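Local coordinates for protein Exo-1,5-alpha-L-arabinofuranobiosidase (Gibberella zeae, PDB 2YDT) that probably hydrolyses alpha-L-arabinofuranosidic linkages, as an exo-acting arabinofuranobiosidase, and binds an arabinose-like iminosugar inhibitor in its substrate pocket, at residues Gln181-Gln186 with Tyr225-Gly230; Asp199-Ala204 with Ala208-Pro213. All coordinates share one frame; numbering follows the deposited sequence.

Contact 1 (Gln181-Gln186 with Tyr225-Gly230). With EDG (1,4-dideoxy-1,4-imino-L-arabinitol), chain B.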
loop_
_atom_site.group_PDB
_atom_site.type_symbol
_atom_site.label_atom_id
_atom_site.label_comp_id
_atom_site.label_asym_id
_atom_site.label_seq_id
_atom_site.Cartn_x
_atom_site.Cartn_y
_atom_site.Cartn_z
ATOM N N GLN A 181 -17.583 5.487 1.791
ATOM C CA GLN A 181 -16.577 4.797 0.993
ATOM C C GLN A 181 -16.796 3.288 1.170
ATOM O O GLN A 181 -17.291 2.835 2.221
ATOM C CB GLN A 181 -15.159 5.156 1.408
ATOM C CG GLN A 181 -14.074 4.705 0.423
ATOM C CD GLN A 181 -12.700 5.243 0.768
ATOM O OE1 GLN A 181 -12.307 6.291 0.288
ATOM N NE2 GLN A 181 -11.991 4.569 1.697
ATOM N N LYS A 182 -16.426 2.522 0.143
ATOM C CA LYS A 182 -16.364 1.072 0.227
ATOM C C LYS A 182 -15.068 0.609 -0.452
ATOM O O LYS A 182 -14.339 1.422 -1.005
ATOM C CB LYS A 182 -17.613 0.424 -0.389
ATOM C CG LYS A 182 -17.771 0.669 -1.889
ATOM C CD LYS A 182 -19.002 -0.039 -2.476
ATOM C CE LYS A 182 -19.119 0.089 -3.967
ATOM N NZ LYS A 182 -20.417 -0.616 -4.417
ATOM N N LEU A 183 -14.792 -0.682 -0.378
ATOM C CA LEU A 183 -13.585 -1.315 -0.903
ATOM C C LEU A 183 -14.000 -2.269 -2.010
ATOM O O LEU A 183 -14.972 -3.022 -1.859
ATOM C CB LEU A 183 -12.835 -2.073 0.205
ATOM C CG LEU A 183 -12.221 -1.149 1.233
ATOM C CD1 LEU A 183 -11.701 -1.918 2.430
ATOM C CD2 LEU A 183 -11.061 -0.342 0.580
ATOM N N VAL A 184 -13.289 -2.199 -3.133
ATOM C CA VAL A 184 -13.653 -2.906 -4.359
ATOM C C VAL A 184 -12.436 -3.378 -5.098
ATOM O O VAL A 184 -11.315 -2.983 -4.778
ATOM C CB VAL A 184 -14.461 -2.013 -5.331
ATOM C CG1 VAL A 184 -15.681 -1.361 -4.680
ATOM C CG2 VAL A 184 -13.592 -0.903 -5.942
ATOM N N HIS A 185 -12.642 -4.228 -6.113
ATOM C CA HIS A 185 -11.551 -4.625 -7.011
ATOM C C HIS A 185 -12.039 -4.771 -8.434
ATOM O O HIS A 185 -13.245 -4.888 -8.700
ATOM C CB HIS A 185 -10.835 -5.895 -6.559
ATOM C CG HIS A 185 -11.578 -7.170 -6.819
ATOM N ND1 HIS A 185 -12.285 -7.842 -5.839
ATOM C CD2 HIS A 185 -11.671 -7.931 -7.939
ATOM C CE1 HIS A 185 -12.810 -8.944 -6.361
ATOM N NE2 HIS A 185 -12.471 -9.011 -7.642
ATOM N N GLN A 186 -11.071 -4.758 -9.354
ATOM C CA GLN A 186 -11.296 -5.190 -10.717
ATOM C C GLN A 186 -10.182 -6.152 -11.085
ATOM O O GLN A 186 -9.088 -6.107 -10.509
ATOM C CB GLN A 186 -11.335 -4.003 -11.686
ATOM C CG GLN A 186 -12.566 -3.101 -11.495
ATOM C CD GLN A 186 -12.536 -1.868 -12.356
ATOM O OE1 GLN A 186 -12.264 -0.763 -11.892
ATOM N NE2 GLN A 186 -12.802 -2.055 -13.653
ATOM N N TYR A 225 -6.692 -10.129 3.987
ATOM C CA TYR A 225 -7.078 -8.814 3.468
ATOM C C TYR A 225 -7.136 -7.862 4.635
ATOM O O TYR A 225 -7.951 -8.066 5.543
ATOM C CB TYR A 225 -8.451 -8.961 2.844
ATOM C CG TYR A 225 -9.084 -7.731 2.212
ATOM C CD1 TYR A 225 -8.690 -7.338 0.951
ATOM C CD2 TYR A 225 -10.054 -7.011 2.854
ATOM C CE1 TYR A 225 -9.272 -6.216 0.331
ATOM C CE2 TYR A 225 -10.669 -5.897 2.257
ATOM C CZ TYR A 225 -10.255 -5.517 0.986
ATOM O OH TYR A 225 -10.852 -4.420 0.409
ATOM N N VAL A 226 -6.365 -6.767 4.569
ATOM C CA VAL A 226 -6.230 -5.833 5.665
ATOM C C VAL A 226 -6.655 -4.443 5.225
ATOM O O VAL A 226 -6.415 -4.043 4.059
ATOM C CB VAL A 226 -4.765 -5.847 6.199
ATOM C CG1 VAL A 226 -4.568 -4.816 7.320
ATOM C CG2 VAL A 226 -4.419 -7.299 6.723
ATOM N N TYR A 227 -7.298 -3.710 6.131
ATOM C CA TYR A 227 -7.813 -2.394 5.837
ATOM C C TYR A 227 -8.013 -1.580 7.083
ATOM O O TYR A 227 -8.044 -2.146 8.175
ATOM C CB TYR A 227 -9.126 -2.428 5.043
ATOM C CG TYR A 227 -10.261 -3.219 5.662
ATOM C CD1 TYR A 227 -11.305 -2.596 6.322
ATOM C CD2 TYR A 227 -10.279 -4.586 5.591
ATOM C CE1 TYR A 227 -12.353 -3.351 6.907
ATOM C CE2 TYR A 227 -11.304 -5.329 6.179
ATOM C CZ TYR A 227 -12.348 -4.707 6.785
ATOM O OH TYR A 227 -13.371 -5.444 7.343
ATOM N N GLU A 228 -8.144 -0.266 6.910
ATOM C CA GLU A 228 -8.615 0.578 8.044
ATOM C C GLU A 228 -10.139 0.675 7.963
ATOM O O GLU A 228 -10.721 0.981 6.912
ATOM C CB GLU A 228 -7.933 1.948 8.056
ATOM C CG GLU A 228 -8.319 2.881 6.902
ATOM C CD GLU A 228 -7.778 4.334 7.059
ATOM O OE1 GLU A 228 -6.867 4.544 7.906
ATOM O OE2 GLU A 228 -8.265 5.245 6.352
ATOM N N TYR A 229 -10.811 0.403 9.082
ATOM C CA TYR A 229 -12.245 0.442 9.153
ATOM C C TYR A 229 -12.720 1.770 9.736
ATOM O O TYR A 229 -12.983 1.910 10.936
ATOM C CB TYR A 229 -12.734 -0.790 9.931
ATOM C CG TYR A 229 -14.232 -0.932 10.150
ATOM C CD1 TYR A 229 -15.174 -0.016 9.655
ATOM C CD2 TYR A 229 -14.699 -1.991 10.915
ATOM C CE1 TYR A 229 -16.533 -0.166 9.926
ATOM C CE2 TYR A 229 -16.037 -2.131 11.174
ATOM C CZ TYR A 229 -16.937 -1.228 10.689
ATOM O OH TYR A 229 -18.276 -1.388 11.050
ATOM N N GLY A 230 -12.757 2.796 8.881
ATOM C CA GLY A 230 -13.295 4.096 9.270
ATOM C C GLY A 230 -14.723 3.942 9.796
ATOM O O GLY A 230 -15.558 3.356 9.125
HETATM O "O2'" EDG B . -9.216 5.151 2.155
HETATM C "C2'" EDG B . -9.304 6.521 2.639
HETATM C "C1'" EDG B . -8.107 6.830 3.515
HETATM N "N4'" EDG B . -7.331 7.830 2.770
HETATM C "C3'" EDG B . -9.302 7.562 1.511
HETATM O "O3'" EDG B . -10.582 8.193 1.286
HETATM C "C4'" EDG B . -8.275 8.611 1.979
HETATM C "C5'" EDG B . -7.615 9.408 0.888
HETATM O "O5'" EDG B . -6.928 10.484 1.510
HETATM O O HOH W 1 -10.372 -3.605 -2.072
#
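The phenol oxygen of Tyr225 is pressed against the side of Leu183: Tyr225 OH lies just 3.1 Å from Leu183 CB, very close for a polar atom against carbon, and no direct hydrogen bond joins the two strands. A water does the polar work instead. It sits at the edge of the Tyr225 ring, in its plane, 2.7 Å from Tyr225 OH, and lies 2.9 Å from Val184 O, to which it can donate, though it has more acceptors in reach than protons. With CG beside its backbone N (chi1 -69°), Leu183 sends CD1 obliquely into the notch between two tyrosines, where it meets Tyr227 CB at 3.7 Å. The far end of Tyr227 is held by Tyr203 OH. One residue before the strand, Gln181 reaches the inhibitor through an extended chain whose CG stands opposite the backbone N (chi1 -167°). Its amide spans two neighbouring hydroxyls: Gln181 OE1 accepts from EDG O3' at 2.8 Å and Gln181 NE2 donates to EDG O2' at 2.9 Å. From the other strand, Glu228 OE2 approaches EDG C1' to 3.3 Å. Neighbouring propeller blades thus pack through leucine and tyrosine, while their ends place an amide and a carboxylate around one sugar-like ring.

Contact 2 (Asp199-Ala204 with Ala208-Pro213). With EDG (1,4-dideoxy-1,4-imino-L-arabinitol), chain B.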
loop_
_atom_site.group_PDB
_atom_site.type_symbol
_atom_site.label_atom_id
_atom_site.label_comp_id
_atom_site.label_asym_id
_atom_site.label_seq_id
_atom_site.Cartn_x
_atom_site.Cartn_y
_atom_site.Cartn_z
ATOM N N ASP A 199 -17.385 -5.773 -5.272
ATOM C CA ASP A 199 -17.241 -5.278 -3.893
ATOM C C ASP A 199 -16.450 -6.262 -3.036
ATOM O O ASP A 199 -16.663 -7.502 -3.114
ATOM C CB ASP A 199 -18.602 -5.054 -3.266
ATOM C CG ASP A 199 -19.348 -3.863 -3.871
ATOM O OD1 ASP A 199 -18.758 -3.063 -4.628
ATOM O OD2 ASP A 199 -20.594 -3.802 -3.712
ATOM N N ASP A 200 -15.529 -5.715 -2.226
ATOM C CA ASP A 200 -14.679 -6.475 -1.328
ATOM C C ASP A 200 -15.088 -6.339 0.148
ATOM O O ASP A 200 -14.868 -7.274 0.924
ATOM C CB ASP A 200 -13.213 -6.054 -1.460
ATOM C CG ASP A 200 -12.616 -6.398 -2.800
ATOM O OD1 ASP A 200 -12.948 -7.466 -3.346
ATOM O OD2 ASP A 200 -11.811 -5.558 -3.294
ATOM N N THR A 201 -15.573 -5.158 0.532
ATOM C CA THR A 201 -15.924 -4.860 1.920
ATOM C C THR A 201 -16.743 -3.586 1.895
ATOM O O THR A 201 -16.362 -2.592 1.283
ATOM C CB THR A 201 -14.659 -4.692 2.831
ATOM O OG1 THR A 201 -14.194 -5.977 3.251
ATOM C CG2 THR A 201 -14.955 -3.858 4.076
ATOM N N LYS A 202 -17.905 -3.628 2.537
ATOM C CA LYS A 202 -18.777 -2.476 2.646
ATOM C C LYS A 202 -19.655 -2.625 3.878
ATOM O O LYS A 202 -19.914 -3.728 4.331
ATOM C CB LYS A 202 -19.661 -2.304 1.418
ATOM C CG LYS A 202 -20.619 -3.438 1.144
ATOM C CD LYS A 202 -21.193 -3.297 -0.267
ATOM C CE LYS A 202 -22.132 -4.433 -0.598
ATOM N NZ LYS A 202 -22.589 -4.280 -2.000
ATOM N N TYR A 203 -20.105 -1.500 4.406
ATOM C CA TYR A 203 -20.846 -1.448 5.661
ATOM C C TYR A 203 -22.158 -0.672 5.510
ATOM O O TYR A 203 -22.218 0.344 4.886
ATOM C CB TYR A 203 -19.961 -0.860 6.761
ATOM C CG TYR A 203 -18.869 -1.816 7.170
ATOM C CD1 TYR A 203 -19.103 -2.879 8.035
ATOM C CD2 TYR A 203 -17.589 -1.726 6.628
ATOM C CE1 TYR A 203 -18.121 -3.757 8.370
ATOM C CE2 TYR A 203 -16.608 -2.613 6.947
ATOM C CZ TYR A 203 -16.855 -3.647 7.839
ATOM O OH TYR A 203 -15.894 -4.573 8.159
ATOM N N ALA A 204 -23.214 -1.204 6.115
ATOM C CA ALA A 204 -24.558 -0.640 6.069
ATOM C C ALA A 204 -24.679 0.775 6.633
ATOM O O ALA A 204 -25.507 1.573 6.148
ATOM C CB ALA A 204 -25.521 -1.590 6.856
ATOM N N ALA A 208 -19.612 4.882 7.523
ATOM C CA ALA A 208 -18.427 4.038 7.598
ATOM C C ALA A 208 -17.577 4.235 6.342
ATOM O O ALA A 208 -18.095 4.433 5.259
ATOM C CB ALA A 208 -18.786 2.564 7.732
ATOM N N ARG A 209 -16.273 4.177 6.539
ATOM C CA ARG A 209 -15.276 4.408 5.463
ATOM C C ARG A 209 -14.162 3.378 5.600
ATOM O O ARG A 209 -13.024 3.689 5.959
ATOM C CB ARG A 209 -14.724 5.831 5.485
ATOM C CG ARG A 209 -15.745 6.886 5.135
ATOM C CD ARG A 209 -15.176 8.281 5.371
ATOM N NE ARG A 209 -14.089 8.539 4.450
ATOM C CZ ARG A 209 -14.223 8.829 3.160
ATOM N NH1 ARG A 209 -15.405 9.063 2.608
ATOM N NH2 ARG A 209 -13.132 8.934 2.425
ATOM N N PRO A 210 -14.461 2.097 5.268
ATOM C CA PRO A 210 -13.368 1.141 5.089
ATOM C C PRO A 210 -12.483 1.630 3.953
ATOM O O PRO A 210 -13.010 2.138 2.966
ATOM C CB PRO A 210 -14.085 -0.169 4.717
ATOM C CG PRO A 210 -15.352 0.312 4.042
ATOM C CD PRO A 210 -15.758 1.545 4.826
ATOM N N GLY A 211 -11.180 1.510 4.134
ATOM C CA GLY A 211 -10.215 2.078 3.190
ATOM C C GLY A 211 -8.848 1.416 3.264
ATOM O O GLY A 211 -8.483 0.729 4.235
ATOM N N MET A 212 -8.073 1.645 2.212
ATOM C CA MET A 212 -6.608 1.373 2.187
ATOM C C MET A 212 -6.293 -0.159 2.209
ATOM O O MET A 212 -5.691 -0.702 3.164
ATOM C CB MET A 212 -5.897 2.133 3.317
ATOM C CG MET A 212 -6.343 3.584 3.381
ATOM S SD MET A 212 -5.287 4.682 4.315
ATOM C CE MET A 212 -3.899 4.832 3.147
ATOM N N PRO A 213 -6.698 -0.878 1.148
ATOM C CA PRO A 213 -6.602 -2.353 1.153
ATOM C C PRO A 213 -5.190 -2.856 0.814
ATOM O O PRO A 213 -4.579 -2.370 -0.154
ATOM C CB PRO A 213 -7.594 -2.783 0.085
ATOM C CG PRO A 213 -7.481 -1.651 -0.924
ATOM C CD PRO A 213 -7.342 -0.376 -0.077
HETATM O "O2'" EDG B . -9.216 5.151 2.155
HETATM C "C2'" EDG B . -9.304 6.521 2.639
HETATM C "C1'" EDG B . -8.107 6.830 3.515
HETATM N "N4'" EDG B . -7.331 7.830 2.770
HETATM C "C3'" EDG B . -9.302 7.562 1.511
HETATM O "O3'" EDG B . -10.582 8.193 1.286
HETATM C "C4'" EDG B . -8.275 8.611 1.979
HETATM C "C5'" EDG B . -7.615 9.408 0.888
HETATM O "O5'" EDG B . -6.928 10.484 1.510
#
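Tyr203 and Ala208 mark the closest backbone approach, 6.3 Å between their CA atoms, and from there the two segments run in roughly opposite directions and spread apart without a hydrogen bond between them. Asp200 and Thr201 form a classic beta bulge, both facing Leu183, just before the outer strand gives way to loop. Side chains bridge the gap. Tyr203 CB touches Ala208 CB at 3.7 Å, and Pro210 CG lies at the edge of the Tyr203 ring, in its plane, 4.0 Å from Tyr203 CD2. Thr201 turns its methyl across the contact because CG2 is anti to the backbone N, bringing Thr201 CG2 to 3.8 Å from Pro210 CB; Thr201 OG1 meanwhile donates back to Asp200 O at 2.7 Å, from above the carbonyl plane. Just past the outer strand, Lys202 NZ makes a salt bridge with Asp199 OD2 at 2.7 Å. The inner strand lines the inhibitor pocket: Arg209 NH2 is 2.9 Å from EDG O3', which lies near the guanidinium plane, and Met212 SD packs on EDG C1' at 3.6 Å. Pro210 therefore packs on Thr201 from the preceding blade and Tyr203 from the connecting loop, while Arg209, Gly211 and Met212 bring the sugar analogue a guanidinium group, a bare CA and a thioether.

Overall arrangement
Six four-stranded antiparallel sheets make this a six-bladed beta-propeller, and both contacts lie at the joint between the blades 154-201 and 209-263. Coming from the N terminus, the chain enters contact 1 at Gln181-Gln186, turns back through Asp199-Ala204, and crosses to the next blade at Ala208-Pro213, closing the short loop of contact 2. It then reaches Tyr225-Gly230, which closes the longer loop of contact 1, so contact 2 is nested inside it. Their centres are about 4 Å apart. Within the first blade, His185 and Asp200 connect them; in the second, Tyr227 packs against Gly211. Both contacts border the same bound iminosugar.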